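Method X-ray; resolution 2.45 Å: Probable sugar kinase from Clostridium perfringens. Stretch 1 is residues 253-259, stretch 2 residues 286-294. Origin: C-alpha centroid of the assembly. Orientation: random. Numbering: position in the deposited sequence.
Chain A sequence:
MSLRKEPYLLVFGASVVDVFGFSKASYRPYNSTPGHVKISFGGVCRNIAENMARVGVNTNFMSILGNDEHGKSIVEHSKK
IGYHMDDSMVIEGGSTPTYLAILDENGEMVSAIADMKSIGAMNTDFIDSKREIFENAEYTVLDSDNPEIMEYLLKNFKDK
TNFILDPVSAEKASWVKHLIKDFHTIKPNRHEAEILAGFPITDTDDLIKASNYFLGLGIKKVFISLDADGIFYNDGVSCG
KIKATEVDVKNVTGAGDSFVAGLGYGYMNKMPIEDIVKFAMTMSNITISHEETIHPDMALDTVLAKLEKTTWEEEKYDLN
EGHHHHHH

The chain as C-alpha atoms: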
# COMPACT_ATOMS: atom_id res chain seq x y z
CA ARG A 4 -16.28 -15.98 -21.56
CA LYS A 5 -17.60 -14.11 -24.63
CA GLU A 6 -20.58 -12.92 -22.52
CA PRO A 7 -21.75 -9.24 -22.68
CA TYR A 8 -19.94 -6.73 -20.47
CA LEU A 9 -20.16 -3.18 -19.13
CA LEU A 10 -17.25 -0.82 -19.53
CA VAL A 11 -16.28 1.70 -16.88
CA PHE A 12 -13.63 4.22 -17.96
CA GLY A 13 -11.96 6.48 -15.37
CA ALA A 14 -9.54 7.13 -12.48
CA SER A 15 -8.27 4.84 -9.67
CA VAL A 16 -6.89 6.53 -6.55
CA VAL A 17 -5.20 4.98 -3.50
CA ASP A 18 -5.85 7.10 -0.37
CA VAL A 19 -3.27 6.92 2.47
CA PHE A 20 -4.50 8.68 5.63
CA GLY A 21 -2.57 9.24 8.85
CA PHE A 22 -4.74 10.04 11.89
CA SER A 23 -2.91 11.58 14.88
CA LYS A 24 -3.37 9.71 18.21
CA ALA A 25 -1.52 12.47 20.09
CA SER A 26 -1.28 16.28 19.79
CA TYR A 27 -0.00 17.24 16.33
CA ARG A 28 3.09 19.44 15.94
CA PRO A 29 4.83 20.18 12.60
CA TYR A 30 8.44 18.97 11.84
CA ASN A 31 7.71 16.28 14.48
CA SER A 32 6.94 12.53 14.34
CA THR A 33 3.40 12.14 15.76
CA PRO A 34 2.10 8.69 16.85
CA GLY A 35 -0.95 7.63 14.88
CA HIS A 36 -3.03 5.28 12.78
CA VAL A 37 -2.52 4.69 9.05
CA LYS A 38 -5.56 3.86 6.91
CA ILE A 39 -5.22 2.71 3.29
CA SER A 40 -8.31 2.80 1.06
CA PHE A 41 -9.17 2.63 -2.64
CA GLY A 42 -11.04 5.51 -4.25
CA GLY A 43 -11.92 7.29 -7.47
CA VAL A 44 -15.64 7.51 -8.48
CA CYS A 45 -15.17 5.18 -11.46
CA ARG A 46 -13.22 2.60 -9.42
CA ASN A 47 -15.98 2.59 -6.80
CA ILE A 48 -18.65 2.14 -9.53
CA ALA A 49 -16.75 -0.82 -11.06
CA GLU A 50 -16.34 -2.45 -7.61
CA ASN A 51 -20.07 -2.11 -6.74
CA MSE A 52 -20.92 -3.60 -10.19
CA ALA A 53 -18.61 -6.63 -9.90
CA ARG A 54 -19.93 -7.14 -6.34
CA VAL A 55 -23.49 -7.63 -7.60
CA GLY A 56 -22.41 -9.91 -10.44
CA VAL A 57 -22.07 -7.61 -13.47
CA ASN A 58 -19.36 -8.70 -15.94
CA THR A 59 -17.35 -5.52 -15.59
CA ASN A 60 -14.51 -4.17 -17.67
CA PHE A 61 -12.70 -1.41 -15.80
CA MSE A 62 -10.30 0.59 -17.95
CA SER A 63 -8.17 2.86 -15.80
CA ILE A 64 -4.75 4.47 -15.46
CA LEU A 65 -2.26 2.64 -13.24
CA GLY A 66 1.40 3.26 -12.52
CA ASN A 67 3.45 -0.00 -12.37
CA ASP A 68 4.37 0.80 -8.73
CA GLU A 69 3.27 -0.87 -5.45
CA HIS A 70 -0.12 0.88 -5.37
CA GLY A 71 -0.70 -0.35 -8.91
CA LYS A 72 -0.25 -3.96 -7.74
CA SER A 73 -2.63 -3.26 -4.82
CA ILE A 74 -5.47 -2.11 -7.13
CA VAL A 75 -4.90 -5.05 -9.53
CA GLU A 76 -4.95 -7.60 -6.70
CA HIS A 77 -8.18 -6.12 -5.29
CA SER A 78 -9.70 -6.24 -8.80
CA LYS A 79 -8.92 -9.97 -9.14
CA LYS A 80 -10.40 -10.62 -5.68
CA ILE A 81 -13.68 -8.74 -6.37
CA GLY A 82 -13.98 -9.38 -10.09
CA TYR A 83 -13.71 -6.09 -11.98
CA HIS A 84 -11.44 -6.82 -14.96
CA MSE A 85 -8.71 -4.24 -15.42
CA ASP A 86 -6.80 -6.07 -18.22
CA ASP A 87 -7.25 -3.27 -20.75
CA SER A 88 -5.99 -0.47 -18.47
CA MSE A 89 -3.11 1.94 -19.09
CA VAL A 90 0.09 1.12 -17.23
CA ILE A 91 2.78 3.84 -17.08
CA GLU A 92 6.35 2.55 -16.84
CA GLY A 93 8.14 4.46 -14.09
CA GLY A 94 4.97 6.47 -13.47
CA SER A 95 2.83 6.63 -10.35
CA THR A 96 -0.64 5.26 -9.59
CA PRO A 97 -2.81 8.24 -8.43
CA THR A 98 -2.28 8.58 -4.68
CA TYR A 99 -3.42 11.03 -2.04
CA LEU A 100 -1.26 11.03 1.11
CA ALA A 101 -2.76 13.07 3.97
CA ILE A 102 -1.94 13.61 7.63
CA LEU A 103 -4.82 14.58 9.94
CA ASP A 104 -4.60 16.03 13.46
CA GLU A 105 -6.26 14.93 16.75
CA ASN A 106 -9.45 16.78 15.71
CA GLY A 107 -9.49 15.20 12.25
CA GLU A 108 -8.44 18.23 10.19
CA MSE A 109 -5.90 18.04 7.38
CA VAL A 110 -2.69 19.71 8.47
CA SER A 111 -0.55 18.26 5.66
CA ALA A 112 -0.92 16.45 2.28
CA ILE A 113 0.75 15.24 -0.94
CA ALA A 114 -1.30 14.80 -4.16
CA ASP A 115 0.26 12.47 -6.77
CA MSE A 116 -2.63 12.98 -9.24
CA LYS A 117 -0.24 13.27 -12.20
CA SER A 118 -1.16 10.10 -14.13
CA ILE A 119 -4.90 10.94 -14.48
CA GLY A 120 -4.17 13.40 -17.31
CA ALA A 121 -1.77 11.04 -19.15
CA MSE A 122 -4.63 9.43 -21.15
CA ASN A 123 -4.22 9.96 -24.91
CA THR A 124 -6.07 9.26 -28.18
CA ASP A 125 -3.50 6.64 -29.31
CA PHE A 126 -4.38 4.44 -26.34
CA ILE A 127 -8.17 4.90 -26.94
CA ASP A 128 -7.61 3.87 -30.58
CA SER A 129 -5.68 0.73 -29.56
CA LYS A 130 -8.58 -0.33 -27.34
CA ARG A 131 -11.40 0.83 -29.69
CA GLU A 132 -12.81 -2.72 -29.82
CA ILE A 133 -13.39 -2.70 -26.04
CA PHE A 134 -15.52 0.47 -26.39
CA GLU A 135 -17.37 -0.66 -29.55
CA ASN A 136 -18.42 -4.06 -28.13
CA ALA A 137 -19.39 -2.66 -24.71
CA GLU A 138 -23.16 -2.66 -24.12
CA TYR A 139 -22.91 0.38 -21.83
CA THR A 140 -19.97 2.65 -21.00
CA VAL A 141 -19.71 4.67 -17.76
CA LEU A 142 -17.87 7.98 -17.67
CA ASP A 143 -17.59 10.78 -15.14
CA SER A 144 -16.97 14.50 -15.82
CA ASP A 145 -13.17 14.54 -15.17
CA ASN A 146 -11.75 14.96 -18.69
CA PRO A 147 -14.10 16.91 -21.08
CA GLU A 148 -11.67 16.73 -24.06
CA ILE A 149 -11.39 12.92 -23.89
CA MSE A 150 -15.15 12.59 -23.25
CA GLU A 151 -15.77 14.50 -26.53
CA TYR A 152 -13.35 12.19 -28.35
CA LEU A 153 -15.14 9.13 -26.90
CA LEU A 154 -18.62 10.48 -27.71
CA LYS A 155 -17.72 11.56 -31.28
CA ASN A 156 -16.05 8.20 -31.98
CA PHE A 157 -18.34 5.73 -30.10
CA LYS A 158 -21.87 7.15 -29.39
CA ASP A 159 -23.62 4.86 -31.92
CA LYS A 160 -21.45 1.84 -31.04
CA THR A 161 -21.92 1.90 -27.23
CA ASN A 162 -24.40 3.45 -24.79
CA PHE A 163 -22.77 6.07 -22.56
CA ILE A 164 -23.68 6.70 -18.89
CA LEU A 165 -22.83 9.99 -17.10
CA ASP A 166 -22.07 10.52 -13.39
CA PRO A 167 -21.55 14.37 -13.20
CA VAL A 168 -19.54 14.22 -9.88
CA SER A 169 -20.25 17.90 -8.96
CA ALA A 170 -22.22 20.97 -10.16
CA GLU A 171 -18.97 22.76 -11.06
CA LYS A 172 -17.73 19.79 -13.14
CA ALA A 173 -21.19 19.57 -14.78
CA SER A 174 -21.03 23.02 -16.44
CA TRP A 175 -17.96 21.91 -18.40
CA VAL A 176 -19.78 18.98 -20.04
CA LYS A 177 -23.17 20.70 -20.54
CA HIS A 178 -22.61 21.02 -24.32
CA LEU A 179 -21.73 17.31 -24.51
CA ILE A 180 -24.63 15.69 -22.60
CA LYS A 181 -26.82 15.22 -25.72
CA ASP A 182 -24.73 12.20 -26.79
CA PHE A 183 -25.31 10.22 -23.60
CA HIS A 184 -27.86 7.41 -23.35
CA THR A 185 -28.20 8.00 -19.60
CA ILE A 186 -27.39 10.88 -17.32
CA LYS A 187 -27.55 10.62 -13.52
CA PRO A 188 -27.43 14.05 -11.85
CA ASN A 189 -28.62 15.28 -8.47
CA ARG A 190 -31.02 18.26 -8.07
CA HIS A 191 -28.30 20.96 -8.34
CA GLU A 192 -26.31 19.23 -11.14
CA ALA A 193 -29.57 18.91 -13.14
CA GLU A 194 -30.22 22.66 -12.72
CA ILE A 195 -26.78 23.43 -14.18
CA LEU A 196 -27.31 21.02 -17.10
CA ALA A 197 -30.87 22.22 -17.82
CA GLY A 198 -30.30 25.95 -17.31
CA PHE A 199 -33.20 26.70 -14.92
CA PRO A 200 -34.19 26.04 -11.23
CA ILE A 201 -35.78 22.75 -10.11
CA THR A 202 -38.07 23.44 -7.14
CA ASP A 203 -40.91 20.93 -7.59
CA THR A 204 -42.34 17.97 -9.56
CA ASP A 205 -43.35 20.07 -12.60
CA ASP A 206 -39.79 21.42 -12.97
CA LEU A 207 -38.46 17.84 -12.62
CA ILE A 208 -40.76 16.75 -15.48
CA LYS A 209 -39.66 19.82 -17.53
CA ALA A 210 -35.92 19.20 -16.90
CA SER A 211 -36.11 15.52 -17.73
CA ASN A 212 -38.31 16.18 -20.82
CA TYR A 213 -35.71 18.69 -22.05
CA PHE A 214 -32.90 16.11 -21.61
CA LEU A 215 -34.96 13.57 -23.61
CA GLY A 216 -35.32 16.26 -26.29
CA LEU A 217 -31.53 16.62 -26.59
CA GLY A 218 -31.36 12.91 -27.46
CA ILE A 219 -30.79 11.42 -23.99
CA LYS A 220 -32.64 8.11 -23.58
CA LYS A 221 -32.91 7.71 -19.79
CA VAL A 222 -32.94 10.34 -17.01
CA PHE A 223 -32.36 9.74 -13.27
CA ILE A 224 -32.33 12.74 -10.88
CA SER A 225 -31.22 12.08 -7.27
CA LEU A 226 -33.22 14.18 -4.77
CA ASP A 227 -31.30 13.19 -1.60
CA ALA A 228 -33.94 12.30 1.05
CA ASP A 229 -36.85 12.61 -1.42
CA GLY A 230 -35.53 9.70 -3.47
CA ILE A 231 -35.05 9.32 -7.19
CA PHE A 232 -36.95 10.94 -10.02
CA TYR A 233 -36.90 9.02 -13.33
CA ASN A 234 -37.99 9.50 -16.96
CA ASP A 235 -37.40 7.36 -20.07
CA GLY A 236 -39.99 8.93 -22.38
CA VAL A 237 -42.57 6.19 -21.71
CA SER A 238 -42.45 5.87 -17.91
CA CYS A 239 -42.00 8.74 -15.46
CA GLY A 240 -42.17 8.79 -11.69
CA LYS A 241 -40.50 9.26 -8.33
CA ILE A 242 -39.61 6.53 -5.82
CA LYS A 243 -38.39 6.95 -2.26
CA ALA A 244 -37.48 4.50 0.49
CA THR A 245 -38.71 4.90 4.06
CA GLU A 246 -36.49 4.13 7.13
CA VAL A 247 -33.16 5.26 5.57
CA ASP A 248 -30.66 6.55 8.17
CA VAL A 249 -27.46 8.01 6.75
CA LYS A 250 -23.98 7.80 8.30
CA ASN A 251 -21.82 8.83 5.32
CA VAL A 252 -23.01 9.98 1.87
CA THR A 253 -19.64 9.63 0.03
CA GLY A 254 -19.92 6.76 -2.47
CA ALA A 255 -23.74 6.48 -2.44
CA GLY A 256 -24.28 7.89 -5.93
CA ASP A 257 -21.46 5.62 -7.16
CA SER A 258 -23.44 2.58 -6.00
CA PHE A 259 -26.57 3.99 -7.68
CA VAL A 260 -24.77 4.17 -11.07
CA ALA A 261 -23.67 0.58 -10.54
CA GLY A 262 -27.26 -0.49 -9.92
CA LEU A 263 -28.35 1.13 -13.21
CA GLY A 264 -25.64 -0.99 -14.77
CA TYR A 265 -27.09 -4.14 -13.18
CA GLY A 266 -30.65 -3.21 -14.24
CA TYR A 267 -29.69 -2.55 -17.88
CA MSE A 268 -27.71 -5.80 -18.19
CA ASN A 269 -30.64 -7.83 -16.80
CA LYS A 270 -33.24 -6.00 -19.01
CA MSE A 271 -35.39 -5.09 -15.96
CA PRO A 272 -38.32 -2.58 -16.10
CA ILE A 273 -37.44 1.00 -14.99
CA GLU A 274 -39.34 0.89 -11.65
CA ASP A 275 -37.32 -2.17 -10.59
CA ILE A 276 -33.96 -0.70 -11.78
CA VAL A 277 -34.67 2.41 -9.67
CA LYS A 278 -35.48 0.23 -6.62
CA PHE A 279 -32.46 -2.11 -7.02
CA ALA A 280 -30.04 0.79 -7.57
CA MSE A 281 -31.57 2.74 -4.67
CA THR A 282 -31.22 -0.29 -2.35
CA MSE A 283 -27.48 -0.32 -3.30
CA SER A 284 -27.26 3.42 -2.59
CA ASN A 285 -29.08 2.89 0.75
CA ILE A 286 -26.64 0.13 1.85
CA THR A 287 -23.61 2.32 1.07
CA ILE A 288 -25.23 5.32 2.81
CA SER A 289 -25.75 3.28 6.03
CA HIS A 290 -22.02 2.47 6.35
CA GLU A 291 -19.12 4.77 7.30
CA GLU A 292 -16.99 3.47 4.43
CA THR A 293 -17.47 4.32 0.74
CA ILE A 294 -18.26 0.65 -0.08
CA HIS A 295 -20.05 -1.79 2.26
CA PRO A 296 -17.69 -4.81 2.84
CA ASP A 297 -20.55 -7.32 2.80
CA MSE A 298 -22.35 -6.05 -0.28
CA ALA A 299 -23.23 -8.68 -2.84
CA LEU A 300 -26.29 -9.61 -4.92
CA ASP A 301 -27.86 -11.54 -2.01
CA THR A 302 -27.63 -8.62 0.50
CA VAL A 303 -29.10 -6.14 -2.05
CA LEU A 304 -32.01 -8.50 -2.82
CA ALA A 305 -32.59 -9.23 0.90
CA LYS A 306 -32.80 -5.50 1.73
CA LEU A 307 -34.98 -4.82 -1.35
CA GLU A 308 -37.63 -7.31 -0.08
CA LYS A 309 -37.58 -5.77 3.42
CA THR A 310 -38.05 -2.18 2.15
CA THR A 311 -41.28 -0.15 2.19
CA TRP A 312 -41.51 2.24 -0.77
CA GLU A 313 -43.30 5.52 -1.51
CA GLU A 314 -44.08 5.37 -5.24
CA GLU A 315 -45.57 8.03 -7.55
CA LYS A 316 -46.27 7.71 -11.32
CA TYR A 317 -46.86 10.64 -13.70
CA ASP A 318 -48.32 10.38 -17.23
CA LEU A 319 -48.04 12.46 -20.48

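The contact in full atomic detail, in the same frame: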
# COMPACT_ATOMS: atom_id res chain seq x y z
N THR A 253 -20.71 9.87 1.00
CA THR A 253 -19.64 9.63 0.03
C THR A 253 -19.66 8.18 -0.51
O THR A 253 -19.58 7.22 0.26
CB THR A 253 -18.23 9.96 0.63
OG1 THR A 253 -18.26 11.26 1.25
CG2 THR A 253 -17.14 9.96 -0.45
N GLY A 254 -19.87 8.06 -1.82
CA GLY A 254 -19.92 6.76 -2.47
C GLY A 254 -21.31 6.20 -2.70
O GLY A 254 -21.44 5.11 -3.27
N ALA A 255 -22.35 6.92 -2.28
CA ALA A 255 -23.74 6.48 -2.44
C ALA A 255 -24.24 6.57 -3.88
O ALA A 255 -24.89 5.64 -4.37
CB ALA A 255 -24.67 7.27 -1.52
N GLY A 256 -23.91 7.68 -4.54
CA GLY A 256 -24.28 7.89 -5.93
C GLY A 256 -23.50 6.99 -6.87
O GLY A 256 -23.96 6.70 -7.98
N ASP A 257 -22.33 6.54 -6.41
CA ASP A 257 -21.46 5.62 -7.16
C ASP A 257 -22.15 4.26 -7.26
O ASP A 257 -22.17 3.64 -8.32
CB ASP A 257 -20.11 5.41 -6.44
CG ASP A 257 -19.30 6.69 -6.25
OD1 ASP A 257 -19.58 7.73 -6.88
OD2 ASP A 257 -18.35 6.63 -5.44
N SER A 258 -22.70 3.83 -6.13
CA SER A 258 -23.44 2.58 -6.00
C SER A 258 -24.73 2.62 -6.79
O SER A 258 -25.18 1.58 -7.27
CB SER A 258 -23.76 2.31 -4.54
OG SER A 258 -22.59 2.05 -3.83
N PHE A 259 -25.33 3.82 -6.91
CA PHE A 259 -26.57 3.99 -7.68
C PHE A 259 -26.30 3.76 -9.15
O PHE A 259 -27.09 3.10 -9.81
CB PHE A 259 -27.23 5.38 -7.49
CG PHE A 259 -28.61 5.49 -8.11
CD1 PHE A 259 -29.74 5.05 -7.42
CD2 PHE A 259 -28.77 5.96 -9.43
CE1 PHE A 259 -31.02 5.05 -8.04
CE2 PHE A 259 -30.04 5.97 -10.06
CZ PHE A 259 -31.17 5.51 -9.36
N ILE A 286 -27.59 0.99 1.12
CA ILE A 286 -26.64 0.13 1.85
C ILE A 286 -25.31 0.87 2.07
O ILE A 286 -24.75 0.83 3.16
CB ILE A 286 -26.37 -1.21 1.09
CG1 ILE A 286 -27.65 -2.06 1.04
CG2 ILE A 286 -25.33 -2.04 1.81
CD1 ILE A 286 -27.56 -3.28 0.16
N THR A 287 -24.86 1.56 1.03
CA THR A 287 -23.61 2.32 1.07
C THR A 287 -23.73 3.56 1.96
O THR A 287 -22.77 3.94 2.64
CB THR A 287 -23.18 2.70 -0.36
OG1 THR A 287 -23.09 1.51 -1.15
CG2 THR A 287 -21.84 3.35 -0.38
N ILE A 288 -24.93 4.13 2.01
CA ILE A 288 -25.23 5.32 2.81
C ILE A 288 -25.30 5.01 4.32
O ILE A 288 -25.03 5.87 5.14
CB ILE A 288 -26.51 6.04 2.26
CG1 ILE A 288 -26.24 7.53 2.05
CG2 ILE A 288 -27.75 5.80 3.13
CD1 ILE A 288 -27.28 8.23 1.19
N SER A 289 -25.63 3.75 4.65
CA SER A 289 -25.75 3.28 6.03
C SER A 289 -24.43 2.82 6.66
O SER A 289 -24.43 2.38 7.81
CB SER A 289 -26.77 2.14 6.11
OG SER A 289 -26.21 0.91 5.68
N HIS A 290 -23.35 2.88 5.89
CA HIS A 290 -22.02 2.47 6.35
C HIS A 290 -21.09 3.68 6.32
O HIS A 290 -21.29 4.59 5.51
CB HIS A 290 -21.46 1.36 5.45
CG HIS A 290 -20.42 0.51 6.11
ND1 HIS A 290 -19.09 0.87 6.16
CD2 HIS A 290 -20.51 -0.67 6.77
CE1 HIS A 290 -18.41 -0.06 6.82
NE2 HIS A 290 -19.25 -1.00 7.19
N GLU A 291 -20.10 3.69 7.21
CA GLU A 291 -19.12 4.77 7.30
C GLU A 291 -18.15 4.79 6.12
O GLU A 291 -17.65 5.85 5.73
CB GLU A 291 -18.32 4.68 8.61
CG GLU A 291 -19.04 5.20 9.86
CD GLU A 291 -19.21 6.73 9.90
OE1 GLU A 291 -18.32 7.47 9.40
OE2 GLU A 291 -20.24 7.19 10.45
N GLU A 292 -17.88 3.61 5.58
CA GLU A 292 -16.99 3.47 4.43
C GLU A 292 -17.74 3.70 3.12
O GLU A 292 -18.96 3.58 3.05
CB GLU A 292 -16.31 2.09 4.43
CG GLU A 292 -15.39 1.81 5.63
CD GLU A 292 -14.22 2.78 5.75
OE1 GLU A 292 -13.46 2.94 4.77
OE2 GLU A 292 -14.05 3.37 6.84
N THR A 293 -16.97 4.05 2.09
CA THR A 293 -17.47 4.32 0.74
C THR A 293 -18.11 3.12 0.04
O THR A 293 -18.87 3.30 -0.90
CB THR A 293 -16.35 4.91 -0.15
OG1 THR A 293 -15.17 4.10 -0.03
CG2 THR A 293 -16.02 6.34 0.27
N ILE A 294 -17.72 1.92 0.46
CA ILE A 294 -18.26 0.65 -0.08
C ILE A 294 -18.51 -0.27 1.12
O ILE A 294 -17.63 -0.42 1.98
CB ILE A 294 -17.27 -0.06 -1.09
CG1 ILE A 294 -17.24 0.69 -2.43
CG2 ILE A 294 -17.72 -1.49 -1.41
CD1 ILE A 294 -15.87 0.94 -2.95

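The start of one helix meets the end of another, and a loop beyond the second helix folds back to complete the contact. In stretch 1, T253 and G254 lead into a helix that runs from A255 through F259 and continues later in the chain, with G254 at its N-cap position. In stretch 2, a helix that begins earlier in the chain takes in I286 to I288, and S289 to I294 follow as loop or turn. The backbones approach at two places: G254 CA lies 4.7 Å from T293 CA, and A255 CA lies 5.4 Å from T287 CA. The contact is small, burying 280 Å² over both sides.

Glycine at position 254 fits its setting for two reasons. Its phi/psi of 97/-2 would jam a CB against the carbonyl oxygen of T253, and an ideal CB on G254 would also point toward stretch 2 and sit 2.6 Å from T293 O, a clash. Without a side chain, the backbone can pass close to the loop: T253 O comes within 3.6 Å of T293 CA, and G254 O lies 3.9 Å from T293 O, a proximity rather than a bond.

T287 is central to the side-chain packing. Its CA-to-CB bond points toward stretch 1, and in its m rotamer the methyl lies against G254 and A255 while the hydroxyl bonds S258. T287 CG2 rests 3.4 Å from G254 O and 4.1 Å from A255 N, filling the space beside the first turn of the helix. T287 OG1 reaches S258 OG at 2.8 Å, the one hydrogen bond between the stretches; either hydroxyl could be the donor. S258, also in the m rotamer with its CA-to-CB bond directed toward stretch 2, is buried, so the bond gives its polar group a partner inside the protein. T287 OG1 is also hydrogen-bonded elsewhere in the structure. Within stretch 1, S258 N makes a weak helical hydrogen bond to G254 O at 3.4 Å.

Two apolar contacts add to the packing around G254 and A255. A255 CB meets I288 CD1 at 3.9 Å, a methyl-to-methyl van der Waals contact. Next to G254, the methyls of T253 and T293 touch, CG2 to CG2, also at 3.9 Å.

The turn after I288 has its own support: S289 OG donates to I286 O at 2.9 Å, and E292 N donates to H290 ND1 at 3.1 Å. S289 through E292 make no contact with stretch 1, and the chain returns to it at T293.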